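Local structure of mandalate racemase/muconate lactonizing enzyme (Unidentified, 4E4U) at residues 204-209 and 230-235; 223-228 and 251-256; 346-351 and 367-372. The protein probably acts as an enolase-superfamily enzyme of the mandelate racemase/muconate lactonizing type, a group whose members transform carboxylate substrates by abstracting a proton beside the carboxylate. One frame throughout, in Å; residues are numbered along the deposited sequence.

Contact 1 of 3, residues 204-209 and 230-235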
loop_
_atom_site.group_PDB
_atom_site.type_symbol
_atom_site.label_atom_id
_atom_site.label_comp_id
_atom_site.label_asym_id
_atom_site.label_seq_id
_atom_site.Cartn_x
_atom_site.Cartn_y
_atom_site.Cartn_z
ATOM N N LEU A 204 -5.207 -9.534 33.632
ATOM C CA LEU A 204 -4.663 -8.218 33.929
ATOM C C LEU A 204 -5.065 -7.254 32.827
ATOM O O LEU A 204 -4.873 -7.538 31.639
ATOM C CB LEU A 204 -3.136 -8.263 33.968
ATOM C CG LEU A 204 -2.454 -9.301 34.852
ATOM C CD1 LEU A 204 -0.942 -9.160 34.776
ATOM C CD2 LEU A 204 -2.915 -9.158 36.267
ATOM N N LEU A 205 -5.613 -6.113 33.222
ATOM C CA LEU A 205 -5.946 -5.042 32.293
ATOM C C LEU A 205 -5.002 -3.896 32.596
ATOM O O LEU A 205 -5.060 -3.305 33.675
ATOM C CB LEU A 205 -7.400 -4.606 32.480
ATOM C CG LEU A 205 -8.415 -5.742 32.460
ATOM C CD1 LEU A 205 -9.798 -5.230 32.776
ATOM C CD2 LEU A 205 -8.399 -6.446 31.129
ATOM N N PHE A 206 -4.097 -3.604 31.669
ATOM C CA PHE A 206 -3.111 -2.572 31.932
ATOM C C PHE A 206 -3.719 -1.233 31.528
ATOM O O PHE A 206 -3.790 -0.904 30.342
ATOM C CB PHE A 206 -1.789 -2.857 31.216
ATOM C CG PHE A 206 -0.638 -2.105 31.795
ATOM C CD1 PHE A 206 0.051 -2.598 32.895
ATOM C CD2 PHE A 206 -0.268 -0.883 31.262
ATOM C CE1 PHE A 206 1.102 -1.892 33.436
ATOM C CE2 PHE A 206 0.780 -0.173 31.798
ATOM C CZ PHE A 206 1.466 -0.674 32.884
ATOM N N GLY A 207 -4.193 -0.493 32.526
ATOM C CA GLY A 207 -5.116 0.604 32.299
ATOM C C GLY A 207 -4.498 1.973 32.139
ATOM O O GLY A 207 -4.916 2.933 32.797
ATOM N N THR A 208 -3.520 2.069 31.247
ATOM C CA THR A 208 -2.854 3.335 30.963
ATOM C C THR A 208 -3.821 4.399 30.430
ATOM O O THR A 208 -4.951 4.090 30.010
ATOM C CB THR A 208 -1.653 3.123 30.019
ATOM O OG1 THR A 208 -1.792 1.866 29.338
ATOM C CG2 THR A 208 -0.375 3.069 30.830
ATOM N N HIS A 209 -3.360 5.647 30.463
ATOM C CA HIS A 209 -4.169 6.835 30.176
ATOM C C HIS A 209 -3.511 7.710 29.094
ATOM O O HIS A 209 -3.564 8.939 29.161
ATOM C CB HIS A 209 -4.332 7.682 31.447
ATOM C CG HIS A 209 -5.275 7.114 32.464
ATOM N ND1 HIS A 209 -4.902 6.169 33.390
ATOM C CD2 HIS A 209 -6.575 7.406 32.726
ATOM C CE1 HIS A 209 -5.930 5.883 34.169
ATOM N NE2 HIS A 209 -6.956 6.619 33.787
ATOM N N LEU A 230 -4.576 -9.031 29.250
ATOM C CA LEU A 230 -5.672 -9.063 28.290
ATOM C C LEU A 230 -5.664 -7.817 27.396
ATOM O O LEU A 230 -6.011 -7.890 26.223
ATOM C CB LEU A 230 -7.009 -9.231 29.018
ATOM C CG LEU A 230 -8.317 -9.007 28.246
ATOM C CD1 LEU A 230 -8.405 -9.827 26.972
ATOM C CD2 LEU A 230 -9.513 -9.309 29.132
ATOM N N TRP A 231 -5.273 -6.673 27.941
ATOM C CA TRP A 231 -5.080 -5.509 27.087
ATOM C C TRP A 231 -4.116 -4.484 27.636
ATOM O O TRP A 231 -3.789 -4.481 28.827
ATOM C CB TRP A 231 -6.410 -4.843 26.715
ATOM C CG TRP A 231 -7.147 -4.070 27.785
ATOM C CD1 TRP A 231 -6.695 -2.996 28.507
ATOM C CD2 TRP A 231 -8.515 -4.246 28.157
ATOM N NE1 TRP A 231 -7.691 -2.526 29.341
ATOM C CE2 TRP A 231 -8.830 -3.275 29.131
ATOM C CE3 TRP A 231 -9.519 -5.143 27.761
ATOM C CZ2 TRP A 231 -10.088 -3.179 29.723
ATOM C CZ3 TRP A 231 -10.768 -5.047 28.345
ATOM C CH2 TRP A 231 -11.042 -4.073 29.316
ATOM N N PHE A 232 -3.678 -3.626 26.722
ATOM C CA PHE A 232 -2.839 -2.465 26.986
ATOM C C PHE A 232 -3.714 -1.294 26.535
ATOM O O PHE A 232 -3.986 -1.137 25.334
ATOM C CB PHE A 232 -1.574 -2.611 26.145
ATOM C CG PHE A 232 -0.536 -1.518 26.317
ATOM C CD1 PHE A 232 -0.618 -0.545 27.308
ATOM C CD2 PHE A 232 0.544 -1.476 25.442
ATOM C CE1 PHE A 232 0.381 0.432 27.421
ATOM C CE2 PHE A 232 1.524 -0.509 25.558
ATOM C CZ PHE A 232 1.442 0.444 26.544
ATOM N N GLU A 233 -4.207 -0.522 27.502
ATOM C CA GLU A 233 -5.222 0.507 27.269
ATOM C C GLU A 233 -4.597 1.843 26.884
ATOM O O GLU A 233 -3.586 2.233 27.462
ATOM C CB GLU A 233 -6.021 0.695 28.562
ATOM C CG GLU A 233 -7.178 1.675 28.490
ATOM C CD GLU A 233 -8.229 1.410 29.559
ATOM O OE1 GLU A 233 -8.378 0.245 29.985
ATOM O OE2 GLU A 233 -8.928 2.362 29.958
ATOM N N GLU A 234 -5.203 2.548 25.925
ATOM C CA GLU A 234 -4.777 3.908 25.565
ATOM C C GLU A 234 -3.263 4.110 25.653
ATOM O O GLU A 234 -2.781 4.909 26.462
ATOM C CB GLU A 234 -5.464 4.941 26.466
ATOM C CG GLU A 234 -6.959 5.093 26.261
ATOM C CD GLU A 234 -7.412 6.496 26.602
ATOM O OE1 GLU A 234 -7.183 6.930 27.750
ATOM O OE2 GLU A 234 -7.950 7.189 25.719
ATOM N N PRO A 235 -2.499 3.383 24.829
ATOM C CA PRO A 235 -1.045 3.491 24.994
ATOM C C PRO A 235 -0.501 4.868 24.629
ATOM O O PRO A 235 0.549 5.244 25.138
ATOM C CB PRO A 235 -0.497 2.415 24.045
ATOM C CG PRO A 235 -1.638 2.105 23.108
ATOM C CD PRO A 235 -2.881 2.305 23.901
HETATM O O HOH W 1 -7.448 5.188 29.832
#

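Contact 2 of 3, residues 223-228 and 251-256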
loop_
_atom_site.group_PDB
_atom_site.type_symbol
_atom_site.label_atom_id
_atom_site.label_comp_id
_atom_site.label_asym_id
_atom_site.label_seq_id
_atom_site.Cartn_x
_atom_site.Cartn_y
_atom_site.Cartn_z
ATOM N N ARG A 223 8.107 -5.310 27.856
ATOM C CA ARG A 223 8.269 -5.715 29.249
ATOM C C ARG A 223 7.049 -6.415 29.820
ATOM O O ARG A 223 7.172 -7.277 30.696
ATOM C CB ARG A 223 8.577 -4.499 30.109
ATOM C CG ARG A 223 9.967 -3.942 29.913
ATOM C CD ARG A 223 10.036 -2.577 30.541
ATOM N NE ARG A 223 11.361 -1.966 30.546
ATOM C CZ ARG A 223 12.127 -1.842 31.625
ATOM N NH1 ARG A 223 11.728 -2.329 32.796
ATOM N NH2 ARG A 223 13.290 -1.221 31.532
ATOM N N LEU A 224 5.871 -6.037 29.335
ATOM C CA LEU A 224 4.627 -6.552 29.893
ATOM C C LEU A 224 4.201 -7.877 29.283
ATOM O O LEU A 224 3.380 -8.592 29.867
ATOM C CB LEU A 224 3.501 -5.528 29.733
ATOM C CG LEU A 224 3.733 -4.178 30.413
ATOM C CD1 LEU A 224 2.475 -3.334 30.302
ATOM C CD2 LEU A 224 4.162 -4.345 31.874
ATOM N N GLU A 225 4.742 -8.210 28.114
ATOM C CA GLU A 225 4.289 -9.404 27.399
ATOM C C GLU A 225 4.398 -10.688 28.222
ATOM O O GLU A 225 3.531 -11.554 28.139
ATOM C CB GLU A 225 5.006 -9.551 26.051
ATOM C CG GLU A 225 4.464 -8.588 24.998
ATOM C CD GLU A 225 5.249 -8.570 23.695
ATOM O OE1 GLU A 225 6.273 -9.269 23.581
ATOM O OE2 GLU A 225 4.848 -7.836 22.769
ATOM N N LYS A 226 5.442 -10.800 29.038
ATOM C CA LYS A 226 5.632 -12.019 29.822
ATOM C C LYS A 226 4.519 -12.259 30.845
ATOM O O LYS A 226 4.383 -13.369 31.352
ATOM C CB LYS A 226 6.999 -12.015 30.523
ATOM C CG LYS A 226 7.146 -10.966 31.625
ATOM C CD LYS A 226 8.520 -11.030 32.309
ATOM C CE LYS A 226 9.626 -10.370 31.483
ATOM N NZ LYS A 226 9.442 -8.886 31.317
ATOM N N TYR A 227 3.717 -11.235 31.133
ATOM C CA TYR A 227 2.605 -11.399 32.067
ATOM C C TYR A 227 1.252 -11.565 31.380
ATOM O O TYR A 227 0.224 -11.639 32.044
ATOM C CB TYR A 227 2.583 -10.261 33.090
ATOM C CG TYR A 227 3.872 -10.236 33.862
ATOM C CD1 TYR A 227 4.211 -11.293 34.700
ATOM C CD2 TYR A 227 4.776 -9.191 33.722
ATOM C CE1 TYR A 227 5.406 -11.308 35.390
ATOM C CE2 TYR A 227 5.974 -9.189 34.425
ATOM C CZ TYR A 227 6.277 -10.255 35.251
ATOM O OH TYR A 227 7.464 -10.276 35.935
ATOM N N ASP A 228 1.273 -11.632 30.048
ATOM C CA ASP A 228 0.081 -11.878 29.222
ATOM C C ASP A 228 -1.170 -11.074 29.618
ATOM O O ASP A 228 -2.229 -11.660 29.860
ATOM C CB ASP A 228 -0.239 -13.383 29.186
ATOM C CG ASP A 228 -1.284 -13.751 28.131
ATOM O OD1 ASP A 228 -1.324 -13.125 27.049
ATOM O OD2 ASP A 228 -2.060 -14.697 28.376
ATOM N N THR A 251 3.424 -5.239 19.309
ATOM C CA THR A 251 3.168 -6.080 20.471
ATOM C C THR A 251 2.064 -7.092 20.215
ATOM O O THR A 251 1.135 -6.858 19.428
ATOM C CB THR A 251 2.857 -5.255 21.748
ATOM O OG1 THR A 251 2.713 -6.146 22.863
ATOM C CG2 THR A 251 1.559 -4.471 21.597
ATOM N N SER A 252 2.179 -8.226 20.900
ATOM C CA SER A 252 1.137 -9.246 20.890
ATOM C C SER A 252 0.033 -8.966 21.905
ATOM O O SER A 252 -0.990 -9.648 21.900
ATOM C CB SER A 252 1.746 -10.621 21.157
ATOM O OG SER A 252 2.538 -10.587 22.337
ATOM N N ILE A 253 0.238 -7.991 22.792
ATOM C CA ILE A 253 -0.809 -7.652 23.756
ATOM C C ILE A 253 -1.913 -6.900 23.019
ATOM O O ILE A 253 -1.628 -5.938 22.306
ATOM C CB ILE A 253 -0.271 -6.744 24.877
ATOM C CG1 ILE A 253 0.940 -7.380 25.564
ATOM C CG2 ILE A 253 -1.382 -6.412 25.876
ATOM C CD1 ILE A 253 1.690 -6.432 26.490
ATOM N N PRO A 254 -3.179 -7.326 23.187
ATOM C CA PRO A 254 -4.262 -6.583 22.528
ATOM C C PRO A 254 -4.281 -5.115 22.941
ATOM O O PRO A 254 -4.124 -4.819 24.126
ATOM C CB PRO A 254 -5.523 -7.286 23.043
ATOM C CG PRO A 254 -5.073 -8.677 23.321
ATOM C CD PRO A 254 -3.687 -8.504 23.913
ATOM N N ILE A 255 -4.461 -4.212 21.980
ATOM C CA ILE A 255 -4.636 -2.800 22.296
ATOM C C ILE A 255 -6.115 -2.486 22.459
ATOM O O ILE A 255 -6.939 -2.837 21.604
ATOM C CB ILE A 255 -4.027 -1.875 21.221
ATOM C CG1 ILE A 255 -2.537 -2.198 21.019
ATOM C CG2 ILE A 255 -4.239 -0.408 21.590
ATOM C CD1 ILE A 255 -1.706 -2.240 22.296
ATOM N N ALA A 256 -6.449 -1.858 23.585
ATOM C CA ALA A 256 -7.808 -1.398 23.855
ATOM C C ALA A 256 -7.800 0.115 23.908
ATOM O O ALA A 256 -6.911 0.717 24.506
ATOM C CB ALA A 256 -8.316 -1.963 25.184
HETATM O O HOH W 2 5.030 -11.571 22.304
#

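Contact 3 of 3, residues 346-351 and 367-372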
loop_
_atom_site.group_PDB
_atom_site.type_symbol
_atom_site.label_atom_id
_atom_site.label_comp_id
_atom_site.label_asym_id
_atom_site.label_seq_id
_atom_site.Cartn_x
_atom_site.Cartn_y
_atom_site.Cartn_z
ATOM N N VAL A 346 -27.953 6.709 44.729
ATOM C CA VAL A 346 -28.551 7.737 43.886
ATOM C C VAL A 346 -29.682 7.214 42.983
ATOM O O VAL A 346 -30.363 7.996 42.316
ATOM C CB VAL A 346 -27.468 8.482 43.071
ATOM C CG1 VAL A 346 -27.049 7.676 41.851
ATOM C CG2 VAL A 346 -27.939 9.878 42.693
ATOM N N VAL A 347 -29.903 5.899 42.981
ATOM C CA VAL A 347 -30.982 5.323 42.171
ATOM C C VAL A 347 -31.989 4.551 43.022
ATOM O O VAL A 347 -31.689 4.160 44.153
ATOM C CB VAL A 347 -30.458 4.414 41.036
ATOM C CG1 VAL A 347 -29.719 5.235 39.981
ATOM C CG2 VAL A 347 -29.586 3.295 41.600
ATOM N N LYS A 348 -33.183 4.337 42.473
ATOM C CA LYS A 348 -34.251 3.634 43.185
ATOM C C LYS A 348 -33.965 2.138 43.289
ATOM O O LYS A 348 -34.204 1.521 44.325
ATOM C CB LYS A 348 -35.595 3.862 42.490
ATOM C CG LYS A 348 -36.018 5.326 42.397
ATOM C CD LYS A 348 -36.392 5.901 43.752
ATOM C CE LYS A 348 -37.737 5.368 44.236
ATOM N NZ LYS A 348 -38.125 5.909 45.576
ATOM N N THR A 349 -33.468 1.561 42.199
ATOM C CA THR A 349 -33.119 0.146 42.149
ATOM C C THR A 349 -31.685 0.028 41.648
ATOM O O THR A 349 -31.413 0.282 40.484
ATOM C CB THR A 349 -34.041 -0.623 41.182
ATOM O OG1 THR A 349 -35.395 -0.553 41.645
ATOM C CG2 THR A 349 -33.621 -2.085 41.080
ATOM N N PRO A 350 -30.754 -0.346 42.533
ATOM C CA PRO A 350 -29.345 -0.426 42.123
ATOM C C PRO A 350 -29.038 -1.478 41.061
ATOM O O PRO A 350 -29.769 -2.456 40.885
ATOM C CB PRO A 350 -28.615 -0.775 43.426
ATOM C CG PRO A 350 -29.666 -1.263 44.355
ATOM C CD PRO A 350 -30.908 -0.504 43.985
ATOM N N ILE A 351 -27.942 -1.256 40.346
ATOM C CA ILE A 351 -27.427 -2.233 39.398
ATOM C C ILE A 351 -27.026 -3.485 40.164
ATOM O O ILE A 351 -26.406 -3.400 41.229
ATOM C CB ILE A 351 -26.221 -1.661 38.657
ATOM C CG1 ILE A 351 -26.663 -0.449 37.838
ATOM C CG2 ILE A 351 -25.577 -2.719 37.767
ATOM C CD1 ILE A 351 -25.528 0.369 37.303
ATOM N N GLY A 367 -33.936 0.446 32.567
ATOM C CA GLY A 367 -33.933 -0.255 33.843
ATOM C C GLY A 367 -33.239 0.518 34.954
ATOM O O GLY A 367 -32.543 -0.072 35.789
ATOM N N ILE A 368 -33.431 1.835 34.974
ATOM C CA ILE A 368 -32.780 2.683 35.965
ATOM C C ILE A 368 -33.647 3.911 36.245
ATOM O O ILE A 368 -34.373 4.372 35.367
ATOM C CB ILE A 368 -31.357 3.107 35.490
ATOM C CG1 ILE A 368 -30.453 3.464 36.670
ATOM C CG2 ILE A 368 -31.417 4.246 34.498
ATOM C CD1 ILE A 368 -30.010 2.255 37.458
ATOM N N GLU A 369 -33.592 4.422 37.471
ATOM C CA GLU A 369 -34.356 5.611 37.833
ATOM C C GLU A 369 -33.666 6.323 38.980
ATOM O O GLU A 369 -33.310 5.695 39.977
ATOM C CB GLU A 369 -35.787 5.237 38.242
ATOM C CG GLU A 369 -36.682 6.437 38.560
ATOM C CD GLU A 369 -38.118 6.044 38.868
ATOM O OE1 GLU A 369 -38.420 4.833 38.905
ATOM O OE2 GLU A 369 -38.946 6.951 39.079
ATOM N N LEU A 370 -33.495 7.635 38.854
ATOM C CA LEU A 370 -32.868 8.407 39.923
ATOM C C LEU A 370 -33.772 8.536 41.139
ATOM O O LEU A 370 -34.987 8.700 41.010
ATOM C CB LEU A 370 -32.500 9.804 39.437
ATOM C CG LEU A 370 -31.411 9.897 38.372
ATOM C CD1 LEU A 370 -31.334 11.315 37.843
ATOM C CD2 LEU A 370 -30.061 9.462 38.930
ATOM N N ASP A 371 -33.159 8.472 42.317
ATOM C CA ASP A 371 -33.830 8.814 43.557
ATOM C C ASP A 371 -33.674 10.322 43.715
ATOM O O ASP A 371 -32.598 10.810 44.067
ATOM C CB ASP A 371 -33.183 8.065 44.727
ATOM C CG ASP A 371 -33.895 8.304 46.047
ATOM O OD1 ASP A 371 -34.377 9.432 46.277
ATOM O OD2 ASP A 371 -33.972 7.356 46.855
ATOM N N MET A 372 -34.745 11.061 43.445
ATOM C CA MET A 372 -34.655 12.518 43.395
ATOM C C MET A 372 -34.398 13.165 44.750
ATOM O O MET A 372 -33.837 14.257 44.817
ATOM C CB MET A 372 -35.889 13.127 42.725
ATOM C CG MET A 372 -36.011 12.759 41.254
ATOM S SD MET A 372 -34.473 12.962 40.322
ATOM C CE MET A 372 -34.244 14.734 40.418
HETATM O O HOH W 3 -35.981 5.340 47.336
HETATM O O HOH W 4 -33.106 2.279 39.407
HETATM O O HOH W 5 -31.764 -1.283 38.063
#

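Contact 1 of 3, residues 204-209 and 230-235
Phe-206 joins its strand to the next one through both of its backbone polar groups: its N donates to Trp-231 O (3.0 Å), and its O accepts from Glu-233 N (2.9 Å). This is the pairing of adjacent parallel strands in a TIM barrel, here the two strands of a beta-alpha-beta crossover through helix 214-224. Leu-230 N bonds to Leu-204 O at the start of the pair.

Apolar contacts lie on both faces. Leu-205 CD2 makes a CH-pi contact over the centre of the six-membered ring of Trp-231, 3.6 Å from the centroid, while its CD1 lies by CZ2. A branched leucine can thus touch a broad indole twice. On the face turned to helix 214-224, Phe-206 CG stands anti to the backbone N (chi1 -161°). Its side chain points the same way as that of Phe-232, but the rings are steeply inclined (77°).

Side-chain hydrogen bonds form the third group. Within segment 230-235, Trp-231 NE1 makes a bent bond to Glu-233 OE1, which lies out of the indole plane and is also held by Lys-164 and Gln-280. Thr-208 is small enough to fit at the Phe-232 rim: its OG1 lies near the ring plane, 3.2 Å from CE1, and donates in the carbonyl plane to Glu-233 O at 2.6 Å.

Contact 2 of 3, residues 223-228 and 251-256
Glu-225 OE2 is gripped by two donors of segment 251-256 and by a salt bridge from Lys-222, one helical turn back. The shorter of the two bonds comes from Thr-251 OG1, 2.7 Å away on the anti lone pair of OE2. The other comes from Ser-252 N at 3.3 Å, which approaches from above the carboxylate plane, 48° out of it. Together they should limit rotation of the carboxylate, and Lys-222 would help to offset its charge. Thr-251 OG1 stands anti to its own backbone N (chi1 -176°), and there it also accepts from Ile-253 N at 3.1 Å, closing an ST turn. A hydroxyl suits this place, donating to Glu-225 OE2 while accepting from Ile-253 N. A water bonds weakly to Glu-225 OE1 and also to Ser-252 OG.

This is the N-terminal side of the TIM barrel strands, where two neighbouring alpha-to-beta loops meet; such loops lie across the barrel from the usual active-site end. Beside the carboxylate the contact is apolar: Ile-253 CG1, anti to its carbonyl carbon, lies 3.8 Å from the methylene Glu-225 CG, and beyond it CD1 is equally near Leu-224 CB. Ile-253 also packs on Phe-232, continuing the apolar layer between helix and barrel. At the end of segment 223-228, Asp-228 forms salt bridges with Arg-219 and Arg-223 of a neighbouring subunit.

Contact 3 of 3, residues 346-351 and 367-372
Gly-367 O and Thr-349 O are bridged by one water that donates to both; the positive phi of Gly-367 suits glycine. Next, Ile-368 brings its CG1 to 3.8 Å from Val-347 CG1, two beta-branched side chains crossing at a slant, and its CD1 leans toward Ile-351.

At Glu-369 the backbone does the work. Its O accepts from Lys-348 N at 2.8 Å in a nearly straight bond, while its N and Thr-349 N both donate to one water. The extended side chain lies beside Lys-348, CG to CG at 4.0 Å.

Leu-370 pairs with Val-347 in a single backbone bridge. Its CD2 lies 3.7 Å from Val-346 O, and the side chain packs on Val-37 and Phe-25 of the N-terminal sheet.

Asp-371 N donates to Val-346 O (2.8 Å) from above the carbonyl plane. A bend at chi2 (-70°) places Lys-348 CD 4.0 Å from Asp-371 CB, the side chains crossing at about a right angle. Lys-348 NZ stays 4.6 Å from Asp-371 OD2, beyond a salt bridge, and a water links the two. Asp-371 OD1 caps helix 372-377 through weak bonds to Asp-373 N and Val-374 N.

Thus two loops joined by a lone beta bridge connect helix 314-325 of the barrel domain with the N-terminal sheet, at the two-domain junction characteristic of the enolase superfamily.

In the fold
After the N-terminal domain the chain builds the barrel, and contact 1 opens on strand 203-206. Helix 214-224 follows, and contact 2 opens at its end before contact 1 closes on strand 231-233. Contact 2 closes in turn ahead of strand 255-257, so the two loops cross. They also touch: Phe-232 N lies 2.9 Å from Pro-254 O, a probable hydrogen bond between neighbouring strands. Three successive strands and the helix outside them are thereby joined. Contact 3 comes later in series, closing the excursion through strands 352-354 and 357-359. Its centre lies 31 Å from that of contact 1, on the opposite side of the chain's centre; contact 3 lies where barrel and N-terminal domain meet.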